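Long-range contacts in GH127 beta-L-arabinofuranoside (Geobacillus stearothermophilus, PDB 4QK0), which probably hydrolyses beta-L-arabinofuranosidic linkages, releasing L-arabinose from arabinose-containing sugars as a family GH127 glycoside hydrolase: residues R470-F481 against R517-L528; F321-T329 against A539-A547. All coordinates share one frame; numbering follows the deposited sequence.

In the fold
The two contacts lie in different parts of a multidomain glycoside hydrolase. Contact 1 joins neighbouring strands within the beta-rich middle domain, at the outer end of the molecule, its centre about 33 Å from the centre of the chain. Contact 2 ties a loop of the helical catalytic domain to a loop of the C-terminal domain, its centre about 22 Å from that of the chain and beside the second subunit. The centres of contact 1 and contact 2 are about 45 Å apart, and the nearest atoms of contact 1 and contact 2 are about 28 Å apart, so they do not touch. Along the sequence contact 1 is nested inside the loop that contact 2 closes. Contact 2, unlike contact 1, involves the catalytic domain itself.

Contact 1: residues R470-F481 against R517-L528; sequences RLTVSPESAGEF and RRVWQQGDEVKL
Leu471 and Val526 form a hydrogen-bonded pair in an antiparallel ladder, with Leu471 N 2.8 Å from Val526 O. Past Val473-Asp524 the register shifts by two, through loop 476-478 and the type II turn Gln521-Asp524, before a second ladder, Gly479-Trp520 to Phe481-Arg518, in another sheet of the middle domain. Trp520 fills the angle between the ladders. Its CB rests 3.9 Å from Pro475 CG. CG and CD1 pass across the Phe481 ring in an offset stack, planes 25° apart, with CD1 3.2 Å above the plane of that ring and over its centre. Phe481 chi1 of 56° sets its CG between the backbone N and the carbonyl carbon, bringing the ring under the indole. NE1 donates to Phe481 O at 2.8 Å; the oxygen lies in the indole plane, whereas NE1 stands above the carbonyl plane. On the benzo side, CE3 meets Val473 CG1 at 3.8 Å and CZ3 meets Val473 CG2. Arg518 CG lies over the indole face opposite Phe481. Arg518 NH1 (2.6 Å) and Gln521 N grip Asp524 OD2 from opposite faces of the carboxylate; Asn499 bonds OD1. A leucine in place of Trp520 would probably leave Phe481 O without its side-chain donor and open a gap between Phe481 and Val473. On the sheet face shared with Thr472, Arg470 NE forms a salt bridge with Glu525 OE2 at 3.5 Å. Arg517 NE bridges to Glu480 OE2, its hydrogen bond weak, while NH1 bonds Thr482 OG1. Stacked, backed by Arg518 and bonded through NE1, the indole is probably fixed in rotation where the ladders meet.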
loop_
_atom_site.group_PDB
_atom_site.type_symbol
_atom_site.label_atom_id
_atom_site.label_comp_id
_atom_site.label_asym_id
_atom_site.label_seq_id
_atom_site.Cartn_x
_atom_site.Cartn_y
_atom_site.Cartn_z
ATOM N N ARG A 470 45.610 4.155 -4.808
ATOM C CA ARG A 470 47.017 4.475 -4.557
ATOM C C ARG A 470 47.106 5.607 -3.531
ATOM O O ARG A 470 46.604 6.695 -3.755
ATOM C CB ARG A 470 47.644 4.886 -5.880
ATOM C CG ARG A 470 49.135 4.982 -5.772
ATOM C CD ARG A 470 49.794 5.752 -6.959
ATOM N NE ARG A 470 50.240 4.766 -7.930
ATOM C CZ ARG A 470 50.551 5.023 -9.200
ATOM N NH1 ARG A 470 50.493 6.256 -9.708
ATOM N NH2 ARG A 470 50.930 4.014 -9.971
ATOM N N LEU A 471 47.678 5.298 -2.375
ATOM C CA LEU A 471 47.900 6.270 -1.294
ATOM C C LEU A 471 49.379 6.603 -1.190
ATOM O O LEU A 471 50.208 5.719 -1.011
ATOM C CB LEU A 471 47.514 5.693 0.060
ATOM C CG LEU A 471 46.070 5.390 0.306
ATOM C CD1 LEU A 471 45.929 4.585 1.577
ATOM C CD2 LEU A 471 45.313 6.673 0.480
ATOM N N THR A 472 49.682 7.870 -1.306
ATOM C CA THR A 472 51.022 8.364 -1.122
ATOM C C THR A 472 51.074 9.064 0.214
ATOM O O THR A 472 50.246 9.916 0.521
ATOM C CB THR A 472 51.438 9.325 -2.236
ATOM O OG1 THR A 472 51.244 8.667 -3.485
ATOM C CG2 THR A 472 52.918 9.651 -2.113
ATOM N N VAL A 473 52.002 8.614 1.041
ATOM C CA VAL A 473 52.119 9.098 2.389
ATOM C C VAL A 473 53.416 9.868 2.488
ATOM O O VAL A 473 54.494 9.274 2.383
ATOM C CB VAL A 473 52.111 7.926 3.408
ATOM C CG1 VAL A 473 52.214 8.454 4.837
ATOM C CG2 VAL A 473 50.833 7.097 3.254
ATOM N N SER A 474 53.326 11.159 2.784
ATOM C CA SER A 474 54.515 11.997 2.916
ATOM C C SER A 474 54.595 12.786 4.199
ATOM O O SER A 474 54.058 13.857 4.291
ATOM C CB SER A 474 54.532 12.951 1.761
ATOM O OG SER A 474 54.475 12.158 0.613
ATOM N N PRO A 475 55.265 12.244 5.220
ATOM C CA PRO A 475 55.470 13.021 6.435
ATOM C C PRO A 475 56.582 14.056 6.220
ATOM O O PRO A 475 57.469 13.853 5.395
ATOM C CB PRO A 475 55.841 11.974 7.478
ATOM C CG PRO A 475 56.223 10.761 6.748
ATOM C CD PRO A 475 55.867 10.908 5.297
ATOM N N GLU A 476 56.493 15.185 6.915
ATOM C CA GLU A 476 57.504 16.243 6.800
ATOM C C GLU A 476 58.901 15.663 7.127
ATOM O O GLU A 476 59.829 15.805 6.357
ATOM C CB GLU A 476 57.185 17.393 7.725
ATOM C CG GLU A 476 57.627 18.733 7.166
ATOM C CD GLU A 476 57.743 19.826 8.237
ATOM O OE1 GLU A 476 56.994 19.774 9.257
ATOM O OE2 GLU A 476 58.589 20.742 8.043
ATOM N N SER A 477 59.012 14.928 8.219
ATOM C CA SER A 477 60.157 14.049 8.437
ATOM C C SER A 477 59.681 12.648 8.846
ATOM O O SER A 477 58.585 12.472 9.379
ATOM C CB SER A 477 61.061 14.643 9.537
ATOM O OG SER A 477 60.327 14.679 10.765
ATOM N N ALA A 478 60.542 11.654 8.668
ATOM C CA ALA A 478 60.152 10.273 8.913
ATOM C C ALA A 478 59.642 10.049 10.324
ATOM O O ALA A 478 60.117 10.690 11.263
ATOM C CB ALA A 478 61.283 9.351 8.600
ATOM N N GLY A 479 58.665 9.137 10.467
ATOM C CA GLY A 479 58.048 8.853 11.776
ATOM C C GLY A 479 57.008 7.713 11.815
ATOM O O GLY A 479 56.405 7.371 10.807
ATOM N N GLU A 480 56.878 7.109 12.994
ATOM C CA GLU A 480 56.051 5.977 13.227
ATOM C C GLU A 480 54.640 6.471 13.544
ATOM O O GLU A 480 54.453 7.300 14.414
ATOM C CB GLU A 480 56.596 5.156 14.383
ATOM C CG GLU A 480 55.894 3.838 14.640
ATOM C CD GLU A 480 56.343 3.175 15.937
ATOM O OE1 GLU A 480 57.190 3.754 16.668
ATOM O OE2 GLU A 480 55.829 2.069 16.226
ATOM N N PHE A 481 53.674 5.992 12.784
ATOM C CA PHE A 481 52.285 6.168 13.135
ATOM C C PHE A 481 51.425 5.129 12.395
ATOM O O PHE A 481 51.908 4.381 11.504
ATOM C CB PHE A 481 51.811 7.603 12.851
ATOM C CG PHE A 481 52.025 8.049 11.428
ATOM C CD1 PHE A 481 51.113 7.783 10.442
ATOM C CD2 PHE A 481 53.189 8.723 11.078
ATOM C CE1 PHE A 481 51.359 8.161 9.122
ATOM C CE2 PHE A 481 53.452 9.111 9.758
ATOM C CZ PHE A 481 52.526 8.824 8.781
ATOM N N ARG A 517 50.875 0.104 11.049
ATOM C CA ARG A 517 51.779 0.870 11.922
ATOM C C ARG A 517 53.228 0.541 11.549
ATOM O O ARG A 517 53.628 -0.597 11.493
ATOM C CB ARG A 517 51.543 0.563 13.391
ATOM C CG ARG A 517 52.340 1.473 14.311
ATOM C CD ARG A 517 51.962 1.366 15.790
ATOM N NE ARG A 517 52.678 2.378 16.580
ATOM C CZ ARG A 517 52.375 3.689 16.651
ATOM N NH1 ARG A 517 51.313 4.203 16.010
ATOM N NH2 ARG A 517 53.128 4.508 17.396
ATOM N N ARG A 518 53.984 1.575 11.229
ATOM C CA ARG A 518 55.347 1.455 10.746
ATOM C C ARG A 518 55.945 2.868 10.725
ATOM O O ARG A 518 55.238 3.879 10.981
ATOM C CB ARG A 518 55.383 0.880 9.316
ATOM C CG ARG A 518 54.724 1.764 8.242
ATOM C CD ARG A 518 54.577 1.045 6.912
ATOM N NE ARG A 518 55.885 0.800 6.288
ATOM C CZ ARG A 518 56.575 1.693 5.575
ATOM N NH1 ARG A 518 56.109 2.916 5.386
ATOM N NH2 ARG A 518 57.734 1.361 5.044
ATOM N N VAL A 519 57.240 2.936 10.441
ATOM C CA VAL A 519 57.895 4.202 10.217
ATOM C C VAL A 519 57.637 4.599 8.775
ATOM O O VAL A 519 58.056 3.891 7.881
ATOM C CB VAL A 519 59.445 4.110 10.418
ATOM C CG1 VAL A 519 60.108 5.408 9.998
ATOM C CG2 VAL A 519 59.797 3.748 11.844
ATOM N N TRP A 520 57.012 5.748 8.578
ATOM C CA TRP A 520 56.698 6.253 7.256
ATOM C C TRP A 520 57.752 7.264 6.818
ATOM O O TRP A 520 58.152 8.103 7.595
ATOM C CB TRP A 520 55.332 6.957 7.271
ATOM C CG TRP A 520 54.208 6.026 7.648
ATOM C CD1 TRP A 520 53.730 5.799 8.878
ATOM C CD2 TRP A 520 53.480 5.143 6.771
ATOM N NE1 TRP A 520 52.749 4.827 8.854
ATOM C CE2 TRP A 520 52.574 4.418 7.565
ATOM C CE3 TRP A 520 53.499 4.920 5.395
ATOM C CZ2 TRP A 520 51.677 3.502 7.033
ATOM C CZ3 TRP A 520 52.619 3.995 4.873
ATOM C CH2 TRP A 520 51.728 3.293 5.700
ATOM N N GLN A 521 58.184 7.159 5.570
ATOM C CA GLN A 521 59.180 8.029 4.941
ATOM C C GLN A 521 58.488 8.734 3.795
ATOM O O GLN A 521 57.552 8.197 3.174
ATOM C CB GLN A 521 60.307 7.197 4.284
ATOM C CG GLN A 521 61.141 6.246 5.165
ATOM C CD GLN A 521 62.323 6.887 5.895
ATOM O OE1 GLN A 521 62.810 6.359 6.905
ATOM N NE2 GLN A 521 62.792 8.030 5.405
ATOM N N GLN A 522 58.992 9.905 3.468
ATOM C CA GLN A 522 58.594 10.678 2.288
ATOM C C GLN A 522 58.416 9.830 1.019
ATOM O O GLN A 522 59.318 9.123 0.617
ATOM C CB GLN A 522 59.681 11.729 2.036
ATOM C CG GLN A 522 59.432 12.696 0.891
ATOM C CD GLN A 522 58.400 13.731 1.258
ATOM O OE1 GLN A 522 57.403 13.912 0.563
ATOM N NE2 GLN A 522 58.649 14.443 2.358
ATOM N N GLY A 523 57.254 9.922 0.376
ATOM C CA GLY A 523 57.024 9.192 -0.872
ATOM C C GLY A 523 56.668 7.721 -0.697
ATOM O O GLY A 523 56.607 6.983 -1.660
ATOM N N ASP A 524 56.393 7.288 0.522
ATOM C CA ASP A 524 55.900 5.943 0.729
ATOM C C ASP A 524 54.568 5.784 -0.016
ATOM O O ASP A 524 53.716 6.683 -0.027
ATOM C CB ASP A 524 55.745 5.619 2.216
ATOM C CG ASP A 524 57.042 5.117 2.849
ATOM O OD1 ASP A 524 58.010 4.801 2.123
ATOM O OD2 ASP A 524 57.097 4.999 4.093
ATOM N N GLU A 525 54.410 4.634 -0.640
ATOM C CA GLU A 525 53.228 4.336 -1.442
ATOM C C GLU A 525 52.526 3.046 -0.997
ATOM O O GLU A 525 53.139 1.983 -0.883
ATOM C CB GLU A 525 53.610 4.224 -2.890
ATOM C CG GLU A 525 52.395 4.310 -3.778
ATOM C CD GLU A 525 52.756 4.181 -5.249
ATOM O OE1 GLU A 525 53.281 5.157 -5.796
ATOM O OE2 GLU A 525 52.501 3.113 -5.851
ATOM N N VAL A 526 51.248 3.181 -0.676
ATOM C CA VAL A 526 50.393 2.056 -0.330
ATOM C C VAL A 526 49.434 1.863 -1.492
ATOM O O VAL A 526 48.760 2.809 -1.886
ATOM C CB VAL A 526 49.575 2.335 0.933
ATOM C CG1 VAL A 526 48.703 1.133 1.299
ATOM C CG2 VAL A 526 50.478 2.688 2.101
ATOM N N LYS A 527 49.423 0.647 -2.046
ATOM C CA LYS A 527 48.450 0.252 -3.064
ATOM C C LYS A 527 47.428 -0.715 -2.504
ATOM O O LYS A 527 47.779 -1.764 -1.913
ATOM C CB LYS A 527 49.020 -0.300 -4.387
ATOM C CG LYS A 527 49.215 0.837 -5.368
ATOM C CD LYS A 527 50.017 0.455 -6.593
ATOM C CE LYS A 527 49.160 -0.314 -7.583
ATOM N NZ LYS A 527 48.361 0.597 -8.439
ATOM N N LEU A 528 46.163 -0.330 -2.676
ATOM C CA LEU A 528 45.032 -1.157 -2.265
ATOM C C LEU A 528 44.329 -1.658 -3.487
ATOM O O LEU A 528 44.118 -0.904 -4.425
ATOM C CB LEU A 528 44.050 -0.356 -1.467
ATOM C CG LEU A 528 44.547 0.406 -0.246
ATOM C CD1 LEU A 528 43.426 1.204 0.384
ATOM C CD2 LEU A 528 45.045 -0.587 0.755
#

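Contact 2: residues F321-T329 against A539-A547; sequences FDFDLPNDT and AHPQVRANA
Phe323 and Val543 bring their backbones closest, CA to CA 4.8 Å, where two irregular loops meet at the interface of the catalytic and C-terminal domains. Phe323 is the third residue of a type II beta turn, Phe321 to Asp324; facing it, a type I turn from His540 to Val543 runs into a short 3-10 segment, 544-546. Water 1 joins the main chains: it donates to Phe323 O and accepts from Leu325 N and from Ala545 N, the last at 3.0 Å. The Phe323 side chain, its CG beside the backbone N (chi1 -56°), reaches across to the type I turn. Gln542 CB sits over the centre of its ring in a CH-pi contact, 3.5 Å from the ring centroid. The His540 ring stacks face to face with the Phe323 ring, planes 29° apart, and Phe323 CE1 comes 4.0 Å from His540 CG. Gln542 N donates to His540 ND1 in the plane of the imidazole, which fixes that ring's rotation. Val543 CG2 packs on Phe323 CD1 at 3.9 Å, and CG1 of the same valine turns to Leu325 CB. Ala545 CB lies against Leu325 O and Pro326 CA. The second subunit adjoins this junction: its Glu640 forms a salt bridge with Arg544, and one of its strands pairs with Ala539, carrying the sheet across the interface. Beyond Ala545, two buried asparagines are paired by one direct bond and one shared water. Water 2 donates to Leu325 O and to Asn327 OD1 and accepts from Asn546 ND2, while the two amides, only 20° from coplanar, are bonded directly by Asn327 ND2 to Asn546 OD1 at 2.7 Å, in the carbonyl plane.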
loop_
_atom_site.group_PDB
_atom_site.type_symbol
_atom_site.label_atom_id
_atom_site.label_comp_id
_atom_site.label_asym_id
_atom_site.label_seq_id
_atom_site.Cartn_x
_atom_site.Cartn_y
_atom_site.Cartn_z
ATOM N N PHE A 321 8.465 -1.988 11.087
ATOM C CA PHE A 321 8.965 -3.023 11.984
ATOM C C PHE A 321 9.937 -3.893 11.246
ATOM O O PHE A 321 10.063 -3.841 9.993
ATOM C CB PHE A 321 7.780 -3.828 12.621
ATOM C CG PHE A 321 6.902 -4.508 11.607
ATOM C CD1 PHE A 321 7.228 -5.790 11.134
ATOM C CD2 PHE A 321 5.823 -3.849 11.047
ATOM C CE1 PHE A 321 6.474 -6.409 10.137
ATOM C CE2 PHE A 321 5.045 -4.473 10.054
ATOM C CZ PHE A 321 5.388 -5.759 9.617
ATOM N N ASP A 322 10.572 -4.784 11.984
ATOM C CA ASP A 322 11.605 -5.635 11.396
ATOM C C ASP A 322 11.211 -6.352 10.113
ATOM O O ASP A 322 10.192 -7.026 10.041
ATOM C CB ASP A 322 12.036 -6.674 12.410
ATOM C CG ASP A 322 12.714 -6.040 13.657
ATOM O OD1 ASP A 322 12.827 -4.783 13.754
ATOM O OD2 ASP A 322 13.097 -6.822 14.546
ATOM N N PHE A 323 12.076 -6.215 9.121
ATOM C CA PHE A 323 12.012 -6.932 7.888
ATOM C C PHE A 323 10.851 -6.503 6.934
ATOM O O PHE A 323 10.681 -7.145 5.908
ATOM C CB PHE A 323 11.954 -8.432 8.129
ATOM C CG PHE A 323 13.086 -8.983 8.949
ATOM C CD1 PHE A 323 14.395 -8.948 8.486
ATOM C CD2 PHE A 323 12.823 -9.628 10.153
ATOM C CE1 PHE A 323 15.415 -9.544 9.210
ATOM C CE2 PHE A 323 13.851 -10.229 10.892
ATOM C CZ PHE A 323 15.151 -10.159 10.424
ATOM N N ASP A 324 10.088 -5.460 7.282
ATOM C CA ASP A 324 9.014 -4.902 6.445
ATOM C C ASP A 324 9.576 -3.835 5.527
ATOM O O ASP A 324 9.663 -2.661 5.865
ATOM C CB ASP A 324 7.875 -4.335 7.313
ATOM C CG ASP A 324 6.728 -3.717 6.476
ATOM O OD1 ASP A 324 6.390 -4.276 5.442
ATOM O OD2 ASP A 324 6.169 -2.678 6.853
ATOM N N LEU A 325 10.002 -4.271 4.372
ATOM C CA LEU A 325 10.743 -3.409 3.448
ATOM C C LEU A 325 10.224 -3.506 2.018
ATOM O O LEU A 325 10.925 -3.973 1.107
ATOM C CB LEU A 325 12.205 -3.842 3.477
ATOM C CG LEU A 325 12.875 -3.535 4.815
ATOM C CD1 LEU A 325 14.181 -4.281 4.897
ATOM C CD2 LEU A 325 13.108 -2.039 5.019
ATOM N N PRO A 326 8.979 -3.084 1.820
ATOM C CA PRO A 326 8.313 -3.175 0.516
ATOM C C PRO A 326 8.958 -2.184 -0.428
ATOM O O PRO A 326 9.298 -1.081 -0.026
ATOM C CB PRO A 326 6.880 -2.805 0.814
ATOM C CG PRO A 326 6.994 -1.876 2.009
ATOM C CD PRO A 326 8.101 -2.518 2.835
ATOM N N ASN A 327 9.114 -2.587 -1.681
ATOM C CA ASN A 327 9.846 -1.794 -2.651
ATOM C C ASN A 327 9.019 -0.709 -3.363
ATOM O O ASN A 327 9.559 0.340 -3.764
ATOM C CB ASN A 327 10.493 -2.738 -3.649
ATOM C CG ASN A 327 11.565 -3.612 -2.992
ATOM O OD1 ASN A 327 12.449 -3.091 -2.330
ATOM N ND2 ASN A 327 11.490 -4.941 -3.154
ATOM N N ASP A 328 7.738 -0.975 -3.510
ATOM C CA ASP A 328 6.848 -0.166 -4.350
ATOM C C ASP A 328 6.182 0.869 -3.506
ATOM O O ASP A 328 5.875 1.964 -4.003
ATOM C CB ASP A 328 5.813 -1.042 -5.106
ATOM C CG ASP A 328 5.020 -1.982 -4.178
ATOM O OD1 ASP A 328 5.394 -2.196 -3.008
ATOM O OD2 ASP A 328 4.012 -2.558 -4.651
ATOM N N THR A 329 6.003 0.593 -2.219
ATOM C CA THR A 329 5.423 1.530 -1.298
ATOM C C THR A 329 6.443 2.168 -0.292
ATOM O O THR A 329 6.043 2.913 0.614
ATOM C CB THR A 329 4.343 0.852 -0.483
ATOM O OG1 THR A 329 4.874 -0.345 0.106
ATOM C CG2 THR A 329 3.179 0.507 -1.361
ATOM N N ALA A 539 18.341 -10.885 0.007
ATOM C CA ALA A 539 17.888 -10.374 1.280
ATOM C C ALA A 539 17.544 -11.503 2.215
ATOM O O ALA A 539 17.184 -12.604 1.789
ATOM C CB ALA A 539 16.708 -9.488 1.139
ATOM N N HIS A 540 17.706 -11.253 3.506
ATOM C CA HIS A 540 17.394 -12.238 4.531
ATOM C C HIS A 540 15.977 -12.783 4.204
ATOM O O HIS A 540 15.090 -12.011 3.763
ATOM C CB HIS A 540 17.374 -11.513 5.861
ATOM C CG HIS A 540 17.274 -12.399 7.028
ATOM N ND1 HIS A 540 16.134 -13.097 7.321
ATOM C CD2 HIS A 540 18.148 -12.657 8.028
ATOM C CE1 HIS A 540 16.305 -13.767 8.447
ATOM N NE2 HIS A 540 17.516 -13.503 8.904
ATOM N N PRO A 541 15.738 -14.081 4.432
ATOM C CA PRO A 541 14.446 -14.680 4.043
ATOM C C PRO A 541 13.259 -14.118 4.752
ATOM O O PRO A 541 12.185 -14.284 4.285
ATOM C CB PRO A 541 14.626 -16.150 4.368
ATOM C CG PRO A 541 16.081 -16.364 4.230
ATOM C CD PRO A 541 16.737 -15.107 4.735
ATOM N N GLN A 542 13.447 -13.454 5.867
ATOM C CA GLN A 542 12.359 -12.781 6.590
ATOM C C GLN A 542 11.899 -11.506 5.897
ATOM O O GLN A 542 10.814 -11.033 6.186
ATOM C CB GLN A 542 12.784 -12.401 7.984
ATOM C CG GLN A 542 13.060 -13.573 8.893
ATOM C CD GLN A 542 11.820 -14.055 9.532
ATOM O OE1 GLN A 542 11.094 -13.278 10.142
ATOM N NE2 GLN A 542 11.534 -15.315 9.367
ATOM N N VAL A 543 12.697 -10.985 4.959
ATOM C CA VAL A 543 12.270 -9.882 4.095
ATOM C C VAL A 543 11.371 -10.391 2.995
ATOM O O VAL A 543 11.756 -10.826 1.903
ATOM C CB VAL A 543 13.420 -9.111 3.492
ATOM C CG1 VAL A 543 12.855 -7.907 2.732
ATOM C CG2 VAL A 543 14.351 -8.592 4.569
ATOM N N ARG A 544 10.101 -10.363 3.328
ATOM C CA ARG A 544 9.077 -10.945 2.527
ATOM C C ARG A 544 8.986 -10.333 1.138
ATOM O O ARG A 544 8.817 -11.062 0.195
ATOM C CB ARG A 544 7.750 -10.884 3.299
ATOM C CG ARG A 544 7.980 -11.885 4.435
ATOM C CD ARG A 544 7.097 -12.084 5.639
ATOM N NE ARG A 544 7.927 -12.810 6.593
ATOM C CZ ARG A 544 7.524 -13.410 7.699
ATOM N NH1 ARG A 544 6.267 -13.517 8.020
ATOM N NH2 ARG A 544 8.421 -13.997 8.455
ATOM N N ALA A 545 9.189 -9.032 1.030
ATOM C CA ALA A 545 9.122 -8.360 -0.256
ATOM C C ALA A 545 10.123 -8.899 -1.241
ATOM O O ALA A 545 9.913 -8.757 -2.395
ATOM C CB ALA A 545 9.348 -6.874 -0.064
ATOM N N ASN A 546 11.203 -9.541 -0.787
ATOM C CA ASN A 546 12.282 -9.956 -1.680
ATOM C C ASN A 546 12.468 -11.430 -1.849
ATOM O O ASN A 546 13.434 -11.881 -2.462
ATOM C CB ASN A 546 13.555 -9.244 -1.292
ATOM C CG ASN A 546 13.406 -7.730 -1.366
ATOM O OD1 ASN A 546 12.721 -7.202 -2.276
ATOM N ND2 ASN A 546 14.022 -7.015 -0.439
ATOM N N ALA A 547 11.502 -12.196 -1.338
ATOM C CA ALA A 547 11.431 -13.640 -1.547
ATOM C C ALA A 547 11.445 -13.885 -3.038
ATOM O O ALA A 547 10.706 -13.234 -3.754
ATOM C CB ALA A 547 10.143 -14.173 -0.965
HETATM O O HOH W 1 9.421 -7.227 3.440
HETATM O O HOH W 2 13.245 -4.246 -0.140
#